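Local coordinates for protein guanine nucleotide exchange factor p115rhogef (Homo sapiens, PDB 1IAP) that stimulates guanine nucleotide exchange on Rho and probably engages G protein alpha subunits through this all-helical N-terminal RGS-like domain, at residues R150-E154 and M185-R191; A16-A20 and L131-E135; A20-H24 and M124-E128; P31-C36 and V68-P72; L35-A40 and F58-F62. All blocks are in the same frame, centred on the assembly; numbering follows the deposited sequence.

Contact 1: R150-E154 and M185-R191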
# COMPACT_ATOMS: atom_id res chain seq x y z
N ARG A 150 7.64 -7.66 11.93
CA ARG A 150 7.81 -6.21 12.02
C ARG A 150 9.29 -5.81 12.05
O ARG A 150 9.66 -4.77 11.53
CB ARG A 150 7.11 -5.64 13.26
CG ARG A 150 5.63 -5.89 13.32
CD ARG A 150 4.99 -5.15 14.48
NE ARG A 150 3.63 -5.60 14.73
CZ ARG A 150 3.28 -6.44 15.70
NH1 ARG A 150 4.20 -6.92 16.53
NH2 ARG A 150 2.01 -6.82 15.83
N HIS A 151 10.12 -6.64 12.68
CA HIS A 151 11.55 -6.36 12.77
C HIS A 151 12.17 -6.37 11.38
O HIS A 151 12.92 -5.46 11.01
CB HIS A 151 12.25 -7.39 13.66
CG HIS A 151 13.71 -7.11 13.89
ND1 HIS A 151 14.71 -7.79 13.23
CD2 HIS A 151 14.33 -6.22 14.70
CE1 HIS A 151 15.88 -7.34 13.63
NE2 HIS A 151 15.68 -6.38 14.52
N VAL A 152 11.87 -7.42 10.62
CA VAL A 152 12.38 -7.58 9.26
C VAL A 152 11.88 -6.46 8.36
O VAL A 152 12.66 -5.86 7.61
CB VAL A 152 11.94 -8.96 8.68
CG1 VAL A 152 12.22 -9.04 7.17
CG2 VAL A 152 12.66 -10.07 9.42
N ALA A 153 10.59 -6.17 8.44
CA ALA A 153 9.99 -5.11 7.63
C ALA A 153 10.67 -3.77 7.89
O ALA A 153 10.88 -3.00 6.96
CB ALA A 153 8.49 -5.01 7.92
N GLU A 154 11.01 -3.50 9.14
CA GLU A 154 11.68 -2.25 9.48
C GLU A 154 13.00 -2.11 8.73
O GLU A 154 13.30 -1.06 8.15
CB GLU A 154 11.91 -2.16 10.99
CG GLU A 154 10.63 -1.91 11.77
CD GLU A 154 10.78 -2.05 13.28
OE1 GLU A 154 11.91 -2.23 13.77
OE2 GLU A 154 9.73 -1.98 13.97
N MET A 185 2.98 1.24 6.88
CA MET A 185 3.80 0.38 7.72
C MET A 185 3.60 0.73 9.20
O MET A 185 3.55 -0.15 10.06
CB MET A 185 5.28 0.49 7.34
CG MET A 185 5.67 -0.32 6.10
SD MET A 185 5.46 -2.12 6.36
CE MET A 185 4.72 -2.61 4.78
N ARG A 186 3.47 2.02 9.48
CA ARG A 186 3.25 2.51 10.84
C ARG A 186 1.93 1.92 11.36
O ARG A 186 1.80 1.60 12.54
CB ARG A 186 3.19 4.03 10.81
CG ARG A 186 3.37 4.73 12.13
CD ARG A 186 3.58 6.21 11.88
NE ARG A 186 4.71 6.43 10.97
CZ ARG A 186 4.69 7.23 9.91
NH1 ARG A 186 3.59 7.91 9.59
NH2 ARG A 186 5.77 7.34 9.14
N HIS A 187 0.98 1.74 10.44
CA HIS A 187 -0.33 1.17 10.75
C HIS A 187 -0.20 -0.30 11.14
O HIS A 187 -1.02 -0.84 11.88
CB HIS A 187 -1.25 1.32 9.53
CG HIS A 187 -2.62 0.75 9.72
ND1 HIS A 187 -3.00 -0.47 9.20
CD2 HIS A 187 -3.70 1.23 10.38
CE1 HIS A 187 -4.25 -0.71 9.51
NE2 HIS A 187 -4.70 0.30 10.23
N LEU A 188 0.84 -0.96 10.62
CA LEU A 188 1.08 -2.37 10.94
C LEU A 188 2.00 -2.52 12.15
O LEU A 188 2.41 -3.62 12.49
CB LEU A 188 1.69 -3.09 9.74
CG LEU A 188 0.87 -3.14 8.44
CD1 LEU A 188 1.65 -3.89 7.37
CD2 LEU A 188 -0.48 -3.80 8.69
N GLY A 189 2.33 -1.40 12.79
CA GLY A 189 3.20 -1.43 13.96
C GLY A 189 4.68 -1.40 13.61
O GLY A 189 5.53 -1.55 14.49
N VAL A 190 4.98 -1.19 12.33
CA VAL A 190 6.36 -1.14 11.87
C VAL A 190 6.93 0.26 12.09
O VAL A 190 6.48 1.23 11.47
CB VAL A 190 6.47 -1.54 10.38
CG1 VAL A 190 7.90 -1.39 9.87
CG2 VAL A 190 6.00 -2.98 10.21
N ARG A 191 7.91 0.35 12.98
CA ARG A 191 8.55 1.61 13.32
C ARG A 191 9.37 2.17 12.17
O ARG A 191 10.14 1.45 11.53
CB ARG A 191 9.42 1.45 14.56
CG ARG A 191 8.67 0.90 15.76
CD ARG A 191 9.57 0.71 16.96
NE ARG A 191 8.90 -0.05 18.01
CZ ARG A 191 9.05 -1.35 18.22
NH1 ARG A 191 9.85 -2.06 17.44
NH2 ARG A 191 8.39 -1.95 19.20
O HOH W 1 12.31 1.48 9.21
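The Arg150 guanidinium takes Leu188 O at its edge, in the plane of the group. Arg150 NE donates to Leu188 O at 3.2 Å, with a moderately bent N-H...O angle of 144°. Gly189 CA lies obliquely to the same guanidinium. The Glu154 carboxylate is met from above its plane, where Arg191 N gives Glu154 OE2 a hydrogen bond of 3.1 Å. A salt bridge reaches the same oxygen, with Arg191 NH1 3.5 Å from Glu154 OE2 and the two flat groups turned 71° apart. One carboxylate oxygen thus carries both links. Arg191 is poorly ordered, so its ion pair should be read with caution. A water donates to Glu154 O and to Arg191 O and bridges the two backbones.

Val190 supplies the apolar part. Val190 CG1, anti to the backbone N (chi1 176°), presses on Glu154 CG at 3.4 Å. The other methyl, Val190 CG2, sits 3.9 Å from Ala153 CB.

The 188-191 side of the contact is placed by a Schellman motif that ends helix 171-187. Gly189 has positive phi and is the C-prime residue. Gly189 N bonds to Arg186 O, and Val190 N bonds to Met185 O. Met185 O also accepts from Leu188 N. A side chain at Gly189 would run into Arg150 NE and into the preceding carbonyl.

The contact joins the middle of helix 142-162 to the end of helix 171-187. Helix 15-28 packs beside both: Pro15 touches Ala153, while Leu18 and Met19 touch Met185.

Contact 2: A16-A20 and L131-E135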
# COMPACT_ATOMS: atom_id res chain seq x y z
N ALA A 16 6.64 -7.79 6.33
CA ALA A 16 7.87 -8.14 5.61
C ALA A 16 7.57 -8.53 4.17
O ALA A 16 8.23 -8.08 3.24
CB ALA A 16 8.60 -9.26 6.33
N HIS A 17 6.57 -9.39 4.00
CA HIS A 17 6.17 -9.84 2.67
C HIS A 17 5.67 -8.67 1.85
O HIS A 17 6.03 -8.52 0.68
CB HIS A 17 5.13 -10.96 2.79
CG HIS A 17 5.65 -12.15 3.54
ND1 HIS A 17 5.96 -13.34 2.92
CD2 HIS A 17 6.03 -12.29 4.83
CE1 HIS A 17 6.51 -14.16 3.80
NE2 HIS A 17 6.56 -13.54 4.97
N LEU A 18 4.94 -7.76 2.50
CA LEU A 18 4.42 -6.57 1.84
C LEU A 18 5.56 -5.64 1.39
O LEU A 18 5.51 -5.11 0.29
CB LEU A 18 3.43 -5.83 2.76
CG LEU A 18 2.69 -4.66 2.12
CD1 LEU A 18 1.94 -5.12 0.87
CD2 LEU A 18 1.72 -4.07 3.14
N MET A 19 6.57 -5.46 2.24
CA MET A 19 7.72 -4.63 1.88
C MET A 19 8.43 -5.15 0.62
O MET A 19 8.87 -4.36 -0.21
CB MET A 19 8.73 -4.52 3.03
CG MET A 19 8.39 -3.48 4.09
SD MET A 19 8.09 -1.82 3.39
CE MET A 19 9.58 -1.58 2.42
N ALA A 20 8.58 -6.47 0.51
CA ALA A 20 9.23 -7.06 -0.66
C ALA A 20 8.40 -6.75 -1.90
O ALA A 20 8.93 -6.34 -2.93
CB ALA A 20 9.39 -8.59 -0.47
N LEU A 131 12.56 -13.48 3.67
CA LEU A 131 11.27 -14.17 3.66
C LEU A 131 11.47 -15.66 3.93
O LEU A 131 10.64 -16.29 4.59
CB LEU A 131 10.59 -13.98 2.30
CG LEU A 131 9.59 -12.84 2.14
CD1 LEU A 131 9.92 -11.65 3.04
CD2 LEU A 131 9.50 -12.44 0.67
N ALA A 132 12.55 -16.22 3.40
CA ALA A 132 12.87 -17.63 3.60
C ALA A 132 13.18 -17.87 5.07
O ALA A 132 12.71 -18.83 5.67
CB ALA A 132 14.08 -18.03 2.77
N GLN A 133 14.00 -17.00 5.65
CA GLN A 133 14.36 -17.13 7.06
C GLN A 133 13.16 -17.05 7.99
O GLN A 133 13.13 -17.72 9.03
CB GLN A 133 15.43 -16.11 7.43
CG GLN A 133 16.80 -16.45 6.84
CD GLN A 133 17.80 -15.33 7.01
OE1 GLN A 133 18.97 -15.57 7.32
NE2 GLN A 133 17.35 -14.10 6.80
N LEU A 134 12.16 -16.25 7.62
CA LEU A 134 10.96 -16.12 8.44
C LEU A 134 10.17 -17.43 8.48
O LEU A 134 9.49 -17.73 9.46
CB LEU A 134 10.06 -14.99 7.92
CG LEU A 134 10.40 -13.56 8.35
CD1 LEU A 134 9.63 -12.52 7.52
CD2 LEU A 134 10.09 -13.42 9.83
N GLU A 135 10.26 -18.21 7.40
CA GLU A 135 9.55 -19.49 7.30
C GLU A 135 9.90 -20.43 8.44
O GLU A 135 9.08 -21.25 8.85
CB GLU A 135 9.88 -20.20 5.98
CG GLU A 135 9.47 -19.46 4.72
CD GLU A 135 9.73 -20.27 3.45
OE1 GLU A 135 9.27 -19.86 2.37
OE2 GLU A 135 10.39 -21.33 3.53
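Leu131 lies over one face of the His17 imidazole. Leu131 CG stands 3.9 Å from the centroid of the His17 ring and 22° off the ring normal, a CH-pi contact set a little toward the rim. The two methyls of Leu131 spread to either end of the turn that bears His17. Leu131 CD1 reaches Ala16 CB at 4.3 Å, and Leu131 CD2 reaches Ala20 CB at 4.0 Å. Leu134 adds a second apolar point, with Leu134 CD1 3.6 Å from Ala16 CB. The same methyl lies obliquely to the His17 ring.

The small side chains are on helix 15-28 and the large ones on helix 128-135. Ala16 and Ala20 sit one turn apart on helix 15-28, and the leucines of helix 128-135 pack against them. The segments run nearly antiparallel, at 162°, with their axes 11.3 Å apart. This is helix-on-helix packing inside the all-helical RGS-like fold. With an alanine here, the loss of the Leu131 branch would probably uncover the imidazole face and open a gap in front of Ala20.

His17 CG is anti to the carbonyl carbon (chi1 -60°), which brings the ring against the two leucines. Further out, Gln4 packs on His17 and Phe5 on Leu131. Val152 of helix 142-162 touches Ala16.

Contact 3: A20-H24 and M124-E128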
# COMPACT_ATOMS: atom_id res chain seq x y z
N ALA A 20 8.58 -6.47 0.51
CA ALA A 20 9.23 -7.06 -0.66
C ALA A 20 8.40 -6.75 -1.90
O ALA A 20 8.93 -6.34 -2.93
CB ALA A 20 9.39 -8.59 -0.47
N LEU A 21 7.09 -6.92 -1.78
CA LEU A 21 6.17 -6.65 -2.88
C LEU A 21 6.24 -5.17 -3.26
O LEU A 21 6.30 -4.84 -4.44
CB LEU A 21 4.74 -7.01 -2.47
CG LEU A 21 3.61 -6.61 -3.42
CD1 LEU A 21 3.75 -7.36 -4.75
CD2 LEU A 21 2.26 -6.92 -2.78
N LEU A 22 6.25 -4.30 -2.26
CA LEU A 22 6.31 -2.86 -2.48
C LEU A 22 7.57 -2.48 -3.23
O LEU A 22 7.51 -1.69 -4.17
CB LEU A 22 6.25 -2.10 -1.15
CG LEU A 22 4.98 -1.37 -0.69
CD1 LEU A 22 3.86 -1.42 -1.71
CD2 LEU A 22 4.51 -1.93 0.64
N GLN A 23 8.72 -3.01 -2.81
CA GLN A 23 9.97 -2.69 -3.49
C GLN A 23 9.92 -3.13 -4.94
O GLN A 23 10.39 -2.41 -5.82
CB GLN A 23 11.18 -3.33 -2.79
CG GLN A 23 12.49 -3.04 -3.52
CD GLN A 23 13.71 -3.46 -2.75
OE1 GLN A 23 14.70 -3.93 -3.33
NE2 GLN A 23 13.67 -3.28 -1.44
N HIS A 24 9.35 -4.30 -5.18
CA HIS A 24 9.22 -4.83 -6.54
C HIS A 24 8.37 -3.86 -7.38
O HIS A 24 8.84 -3.34 -8.38
CB HIS A 24 8.55 -6.21 -6.49
CG HIS A 24 8.37 -6.85 -7.84
ND1 HIS A 24 9.43 -7.32 -8.59
CD2 HIS A 24 7.26 -7.10 -8.57
CE1 HIS A 24 8.97 -7.84 -9.71
NE2 HIS A 24 7.66 -7.72 -9.72
N MET A 124 13.70 -13.71 -8.97
CA MET A 124 13.80 -12.34 -9.45
C MET A 124 13.07 -11.31 -8.60
O MET A 124 12.68 -10.25 -9.09
CB MET A 124 13.35 -12.27 -10.92
CG MET A 124 14.29 -13.00 -11.86
SD MET A 124 13.63 -13.20 -13.53
CE MET A 124 14.06 -11.61 -14.26
N THR A 125 12.89 -11.61 -7.31
CA THR A 125 12.24 -10.67 -6.40
C THR A 125 13.16 -10.41 -5.21
O THR A 125 13.90 -11.29 -4.77
CB THR A 125 10.87 -11.18 -5.90
OG1 THR A 125 11.00 -12.48 -5.32
CG2 THR A 125 9.87 -11.21 -7.05
N PRO A 126 13.14 -9.17 -4.70
CA PRO A 126 13.98 -8.77 -3.57
C PRO A 126 13.62 -9.37 -2.22
O PRO A 126 12.48 -9.76 -1.97
CB PRO A 126 13.80 -7.25 -3.55
CG PRO A 126 12.38 -7.08 -4.03
CD PRO A 126 12.35 -8.03 -5.19
N TRP A 127 14.63 -9.44 -1.36
CA TRP A 127 14.48 -9.92 0.01
C TRP A 127 13.98 -11.36 0.20
O TRP A 127 13.40 -11.66 1.24
CB TRP A 127 13.57 -8.96 0.77
CG TRP A 127 14.07 -7.55 0.72
CD1 TRP A 127 13.46 -6.48 0.13
CD2 TRP A 127 15.29 -7.05 1.28
NE1 TRP A 127 14.22 -5.35 0.28
CE2 TRP A 127 15.35 -5.67 0.99
CE3 TRP A 127 16.33 -7.63 2.01
CZ2 TRP A 127 16.41 -4.86 1.41
CZ3 TRP A 127 17.39 -6.83 2.42
CH2 TRP A 127 17.42 -5.46 2.12
N GLU A 128 14.22 -12.23 -0.77
CA GLU A 128 13.79 -13.61 -0.66
C GLU A 128 14.49 -14.33 0.49
O GLU A 128 13.89 -15.19 1.14
CB GLU A 128 14.00 -14.35 -1.99
CG GLU A 128 13.35 -15.74 -2.07
CD GLU A 128 11.85 -15.74 -1.74
OE1 GLU A 128 11.14 -14.78 -2.09
OE2 GLU A 128 11.39 -16.72 -1.11
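Ala20 CA and Pro126 CA come within 5.8 Å, and His24 CA and Thr125 CA within 6.6 Å, as the loop 124-128 runs along one side of helix 15-28. In this all-helical RGS-like domain the loop connects helix 106-121 to helix 128-135. Trp127 is the N-cap residue of the latter and has positive phi.

The Pro126 ring packs alongside Gln23, with Pro126 CG 4.1 Å from Gln23 CG. Gln23 CG is anti to the backbone N (chi1 178°), and the extended chain carries the amide past the proline to the edge of the Trp127 indole. Gln23 CD lies 3.6 Å from Trp127 NE1, with the amide and ring planes 85° apart. Were Gln23 an alanine, the NE1 edge of the indole would probably lose its amide neighbour and Pro126 one flank of its packing. His159 meets the Trp127 ring edge-to-face.

Thr125 CG2 sits over one face of the His24 imidazole. The polar end of that ring is held by helix 106-121, where His24 NE2 is hydrogen-bonded to Asp115 OD1. At the Trp127 end, Ala20 CB rests 3.6 Å from Pro126 O.

Contact 4: P31-C36 and V68-P72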
# COMPACT_ATOMS: atom_id res chain seq x y z
N PRO A 31 3.40 2.60 -8.63
CA PRO A 31 3.05 2.30 -7.24
C PRO A 31 1.69 2.79 -6.76
O PRO A 31 1.16 2.27 -5.78
CB PRO A 31 4.18 2.97 -6.47
CG PRO A 31 4.46 4.18 -7.29
CD PRO A 31 4.46 3.62 -8.69
N GLY A 32 1.13 3.78 -7.45
CA GLY A 32 -0.15 4.35 -7.07
C GLY A 32 -1.27 3.40 -6.70
O GLY A 32 -1.77 3.45 -5.58
N PRO A 33 -1.68 2.50 -7.62
CA PRO A 33 -2.76 1.53 -7.39
C PRO A 33 -2.64 0.69 -6.12
O PRO A 33 -3.60 0.59 -5.36
CB PRO A 33 -2.69 0.67 -8.65
CG PRO A 33 -2.28 1.66 -9.69
CD PRO A 33 -1.17 2.39 -8.99
N LEU A 34 -1.48 0.09 -5.89
CA LEU A 34 -1.28 -0.73 -4.71
C LEU A 34 -1.29 0.12 -3.44
O LEU A 34 -1.93 -0.25 -2.47
CB LEU A 34 0.04 -1.51 -4.79
CG LEU A 34 0.44 -2.41 -3.60
CD1 LEU A 34 -0.64 -3.46 -3.31
CD2 LEU A 34 1.76 -3.09 -3.89
N LEU A 35 -0.62 1.26 -3.48
CA LEU A 35 -0.56 2.15 -2.32
C LEU A 35 -1.95 2.67 -1.96
O LEU A 35 -2.28 2.82 -0.78
CB LEU A 35 0.39 3.32 -2.59
CG LEU A 35 1.87 2.94 -2.75
CD1 LEU A 35 2.66 4.16 -3.18
CD2 LEU A 35 2.41 2.35 -1.45
N CYS A 36 -2.75 2.92 -2.98
CA CYS A 36 -4.11 3.41 -2.81
C CYS A 36 -4.96 2.37 -2.07
O CYS A 36 -5.66 2.70 -1.11
CB CYS A 36 -4.72 3.73 -4.18
SG CYS A 36 -6.45 4.22 -4.15
N VAL A 68 0.65 13.22 -7.43
CA VAL A 68 1.80 12.50 -7.98
C VAL A 68 1.51 11.01 -8.11
O VAL A 68 2.00 10.36 -9.02
CB VAL A 68 3.04 12.67 -7.09
CG1 VAL A 68 4.30 12.46 -7.92
CG2 VAL A 68 3.04 14.02 -6.40
N LEU A 69 0.70 10.49 -7.19
CA LEU A 69 0.35 9.08 -7.19
C LEU A 69 -1.08 8.85 -7.66
O LEU A 69 -1.72 7.87 -7.29
CB LEU A 69 0.52 8.50 -5.78
CG LEU A 69 1.89 8.56 -5.10
CD1 LEU A 69 1.77 7.97 -3.71
CD2 LEU A 69 2.94 7.80 -5.91
N ARG A 70 -1.57 9.74 -8.52
CA ARG A 70 -2.93 9.64 -9.03
C ARG A 70 -3.20 8.30 -9.68
O ARG A 70 -2.42 7.82 -10.51
CB ARG A 70 -3.23 10.76 -10.03
CG ARG A 70 -4.71 10.86 -10.38
CD ARG A 70 -5.00 12.09 -11.24
NE ARG A 70 -6.39 12.51 -11.12
CZ ARG A 70 -7.31 12.36 -12.07
NH1 ARG A 70 -6.99 11.81 -13.24
NH2 ARG A 70 -8.56 12.76 -11.85
N VAL A 71 -4.28 7.66 -9.24
CA VAL A 71 -4.71 6.38 -9.78
C VAL A 71 -5.87 6.65 -10.73
O VAL A 71 -6.51 7.70 -10.64
CB VAL A 71 -5.18 5.42 -8.65
CG1 VAL A 71 -4.07 5.17 -7.64
CG2 VAL A 71 -6.41 5.98 -7.95
N PRO A 72 -6.12 5.74 -11.69
CA PRO A 72 -7.24 5.95 -12.61
C PRO A 72 -8.56 5.92 -11.82
O PRO A 72 -8.94 4.89 -11.26
CB PRO A 72 -7.10 4.78 -13.59
CG PRO A 72 -6.36 3.73 -12.80
CD PRO A 72 -5.34 4.55 -12.06
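The first turn of helix 32-43 is covered here by the loop that leaves helix 48-63, with Leu69 and Val71 facing the helix and Arg70 pointing away. Val71 does most of the work on one side. Val71 CG1, anti to the carbonyl carbon (chi1 -59°), lies against the backbone of the turn, 3.4 Å from Gly32 C. Val71 CG1 also packs on Cys36 CB at 3.8 Å and meets the Pro33 ring at CD, 4.2 Å away. Val71 CG2 takes the crowded position between the backbone N and the carbonyl carbon, and faces Cys36 SG at 4.2 Å.

The other side belongs to Leu69. Its methyls divide between two partners. Leu69 CD1 touches Leu35 CD1 at 3.9 Å, and Leu69 CD2 reaches Pro31 CG at 4.2 Å. The Leu69 chain crosses the proline at about a right angle.

Gly32 is the point of closest backbone approach, its CA 4.8 Å from Leu69 CA. A side chain there would be pressed against Leu69 O and Val71 CG1. Glycine therefore lets the loop lie directly on the helix start, a close helix-loop junction within the RGS-like fold. No hydrogen bond crosses between the two segments.

The loop is tied down from outside. Val71 has a backbone hydrogen bond with Phe62, and Arg70 NE bonds to Leu63 O, both in helix 48-63. On the far side of the turn, Leu34 packs against helix 15-28, touching Leu21, Leu22 and Val25. Gln105 touches both Pro33 and Val71.

Contact 5: L35-A40 and F58-F62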
# COMPACT_ATOMS: atom_id res chain seq x y z
N LEU A 35 -0.62 1.26 -3.48
CA LEU A 35 -0.56 2.15 -2.32
C LEU A 35 -1.95 2.67 -1.96
O LEU A 35 -2.28 2.82 -0.78
CB LEU A 35 0.39 3.32 -2.59
CG LEU A 35 1.87 2.94 -2.75
CD1 LEU A 35 2.66 4.16 -3.18
CD2 LEU A 35 2.41 2.35 -1.45
N CYS A 36 -2.75 2.92 -2.98
CA CYS A 36 -4.11 3.41 -2.81
C CYS A 36 -4.96 2.37 -2.07
O CYS A 36 -5.66 2.70 -1.11
CB CYS A 36 -4.72 3.73 -4.18
SG CYS A 36 -6.45 4.22 -4.15
N CYS A 37 -4.86 1.12 -2.50
CA CYS A 37 -5.61 0.03 -1.87
C CYS A 37 -5.22 -0.16 -0.41
O CYS A 37 -6.08 -0.41 0.44
CB CYS A 37 -5.38 -1.28 -2.63
SG CYS A 37 -6.22 -1.39 -4.23
N LEU A 38 -3.93 -0.03 -0.11
CA LEU A 38 -3.45 -0.19 1.26
C LEU A 38 -3.98 0.94 2.15
O LEU A 38 -4.44 0.69 3.27
CB LEU A 38 -1.92 -0.22 1.30
CG LEU A 38 -1.22 -1.33 0.51
CD1 LEU A 38 0.31 -1.19 0.63
CD2 LEU A 38 -1.66 -2.70 1.02
N HIS A 39 -3.95 2.17 1.65
CA HIS A 39 -4.44 3.31 2.43
C HIS A 39 -5.95 3.27 2.62
O HIS A 39 -6.47 3.75 3.63
CB HIS A 39 -4.02 4.63 1.78
CG HIS A 39 -2.57 4.96 1.98
ND1 HIS A 39 -2.10 6.26 1.97
CD2 HIS A 39 -1.49 4.17 2.20
CE1 HIS A 39 -0.80 6.25 2.18
NE2 HIS A 39 -0.40 5.00 2.32
N ALA A 40 -6.64 2.69 1.65
CA ALA A 40 -8.10 2.56 1.70
C ALA A 40 -8.49 1.58 2.80
O ALA A 40 -9.49 1.77 3.49
CB ALA A 40 -8.63 2.10 0.36
N PHE A 58 -6.19 10.93 1.49
CA PHE A 58 -6.33 9.88 0.49
C PHE A 58 -6.73 10.53 -0.83
O PHE A 58 -6.22 10.17 -1.89
CB PHE A 58 -7.38 8.87 0.95
CG PHE A 58 -7.70 7.79 -0.05
CD1 PHE A 58 -7.03 6.58 -0.02
CD2 PHE A 58 -8.74 7.97 -0.97
CE1 PHE A 58 -7.37 5.55 -0.89
CE2 PHE A 58 -9.09 6.94 -1.85
CZ PHE A 58 -8.40 5.72 -1.81
N TYR A 59 -7.64 11.51 -0.75
CA TYR A 59 -8.09 12.23 -1.93
C TYR A 59 -6.93 12.98 -2.57
O TYR A 59 -6.66 12.84 -3.76
CB TYR A 59 -9.22 13.21 -1.57
CG TYR A 59 -9.56 14.18 -2.68
CD1 TYR A 59 -10.39 13.81 -3.73
CD2 TYR A 59 -9.01 15.47 -2.70
CE1 TYR A 59 -10.67 14.69 -4.78
CE2 TYR A 59 -9.28 16.35 -3.73
CZ TYR A 59 -10.11 15.96 -4.77
OH TYR A 59 -10.37 16.84 -5.79
N HIS A 60 -6.21 13.77 -1.76
CA HIS A 60 -5.10 14.55 -2.26
C HIS A 60 -3.93 13.73 -2.81
O HIS A 60 -3.23 14.17 -3.71
CB HIS A 60 -4.61 15.53 -1.19
CG HIS A 60 -5.59 16.63 -0.89
ND1 HIS A 60 -5.93 17.59 -1.82
CD2 HIS A 60 -6.32 16.90 0.21
CE1 HIS A 60 -6.83 18.40 -1.30
NE2 HIS A 60 -7.09 18.01 -0.07
N SER A 61 -3.76 12.53 -2.27
CA SER A 61 -2.68 11.64 -2.69
C SER A 61 -2.96 10.77 -3.92
O SER A 61 -2.07 10.56 -4.75
CB SER A 61 -2.26 10.72 -1.54
OG SER A 61 -1.63 11.44 -0.50
N PHE A 62 -4.20 10.29 -4.04
CA PHE A 62 -4.53 9.38 -5.14
C PHE A 62 -5.63 9.77 -6.12
O PHE A 62 -5.68 9.21 -7.22
CB PHE A 62 -4.90 8.01 -4.56
CG PHE A 62 -3.90 7.47 -3.58
CD1 PHE A 62 -4.18 7.47 -2.22
CD2 PHE A 62 -2.68 6.96 -4.02
CE1 PHE A 62 -3.25 6.98 -1.30
CE2 PHE A 62 -1.75 6.47 -3.11
CZ PHE A 62 -2.04 6.48 -1.75
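Helices 32-43 and 48-63 of the RGS-like bundle run almost antiparallel here, and two phenylalanines of the second, Phe58 and Phe62, fill the interface. The short segments have axes 10.9 Å apart. A wider pi-type turn at 59-62 lies in the second helix.

The Phe62 ring lies flat against the backbone of Cys36. Cys36 CA stands 3.8 Å from the centroid of the Phe62 ring and 6° off the normal, a CH-pi contact over the centre. Ser61 CB covers part of the opposite face. At the rim, Leu35 CB approaches Phe62 CE2 at 3.8 Å.

The leading edge of Phe62 runs under the face of His39. This is an offset edge-to-face pair, with the His39 and Phe62 centroids 5.3 Å apart and planes at 86°. Phe62 CE1 comes 3.5 Å from His39 ND1. The other imidazole nitrogen, NE2, is hydrogen-bonded to Ala180 O of helix 171-187, which probably fixes the turn of the ring.

Phe58 has its CG anti to the backbone N (chi1 175°), and its ring turns an edge to helix 32-43. Cys36 O lies in the ring plane, 3.3 Å from Phe58 CE1. Ala40 CB sits 3.9 Å from Phe58 CE1. Cys36 SG falls between the two rings as an oblique sulfur-aromatic contact to each, and is 3.4 Å from Phe58 CZ.

No hydrogen bond links the two segments. The contact rests on apolar packing and on the weak polarity of ring faces, C-H edges and sulfur, so its hold probably depends on close fit.

In the fold
All five contacts lie in one helical domain. Contacts 2 and 3 share helix 15-28 and Ala20, with centres 9 Å apart. Contacts 4 and 5 share Leu35 and Cys36 of helix 32-43, with centres 7 Å apart. Both are nested within the long loops that contacts 2 and 3 close. Contact 1 follows last in the chain, on helices 142-162 and 171-187. It touches contact 2 where Val152 and Ala153 pack on Ala16. Contacts 3 and 4 join through leucines: Leu22 packs on Leu34 and Leu35. Contacts 1 and 4 lie on opposite sides of the chain's centre, about 21 Å apart between centres. Helix 15-28 thus connects early and late parts of the sequence into one body.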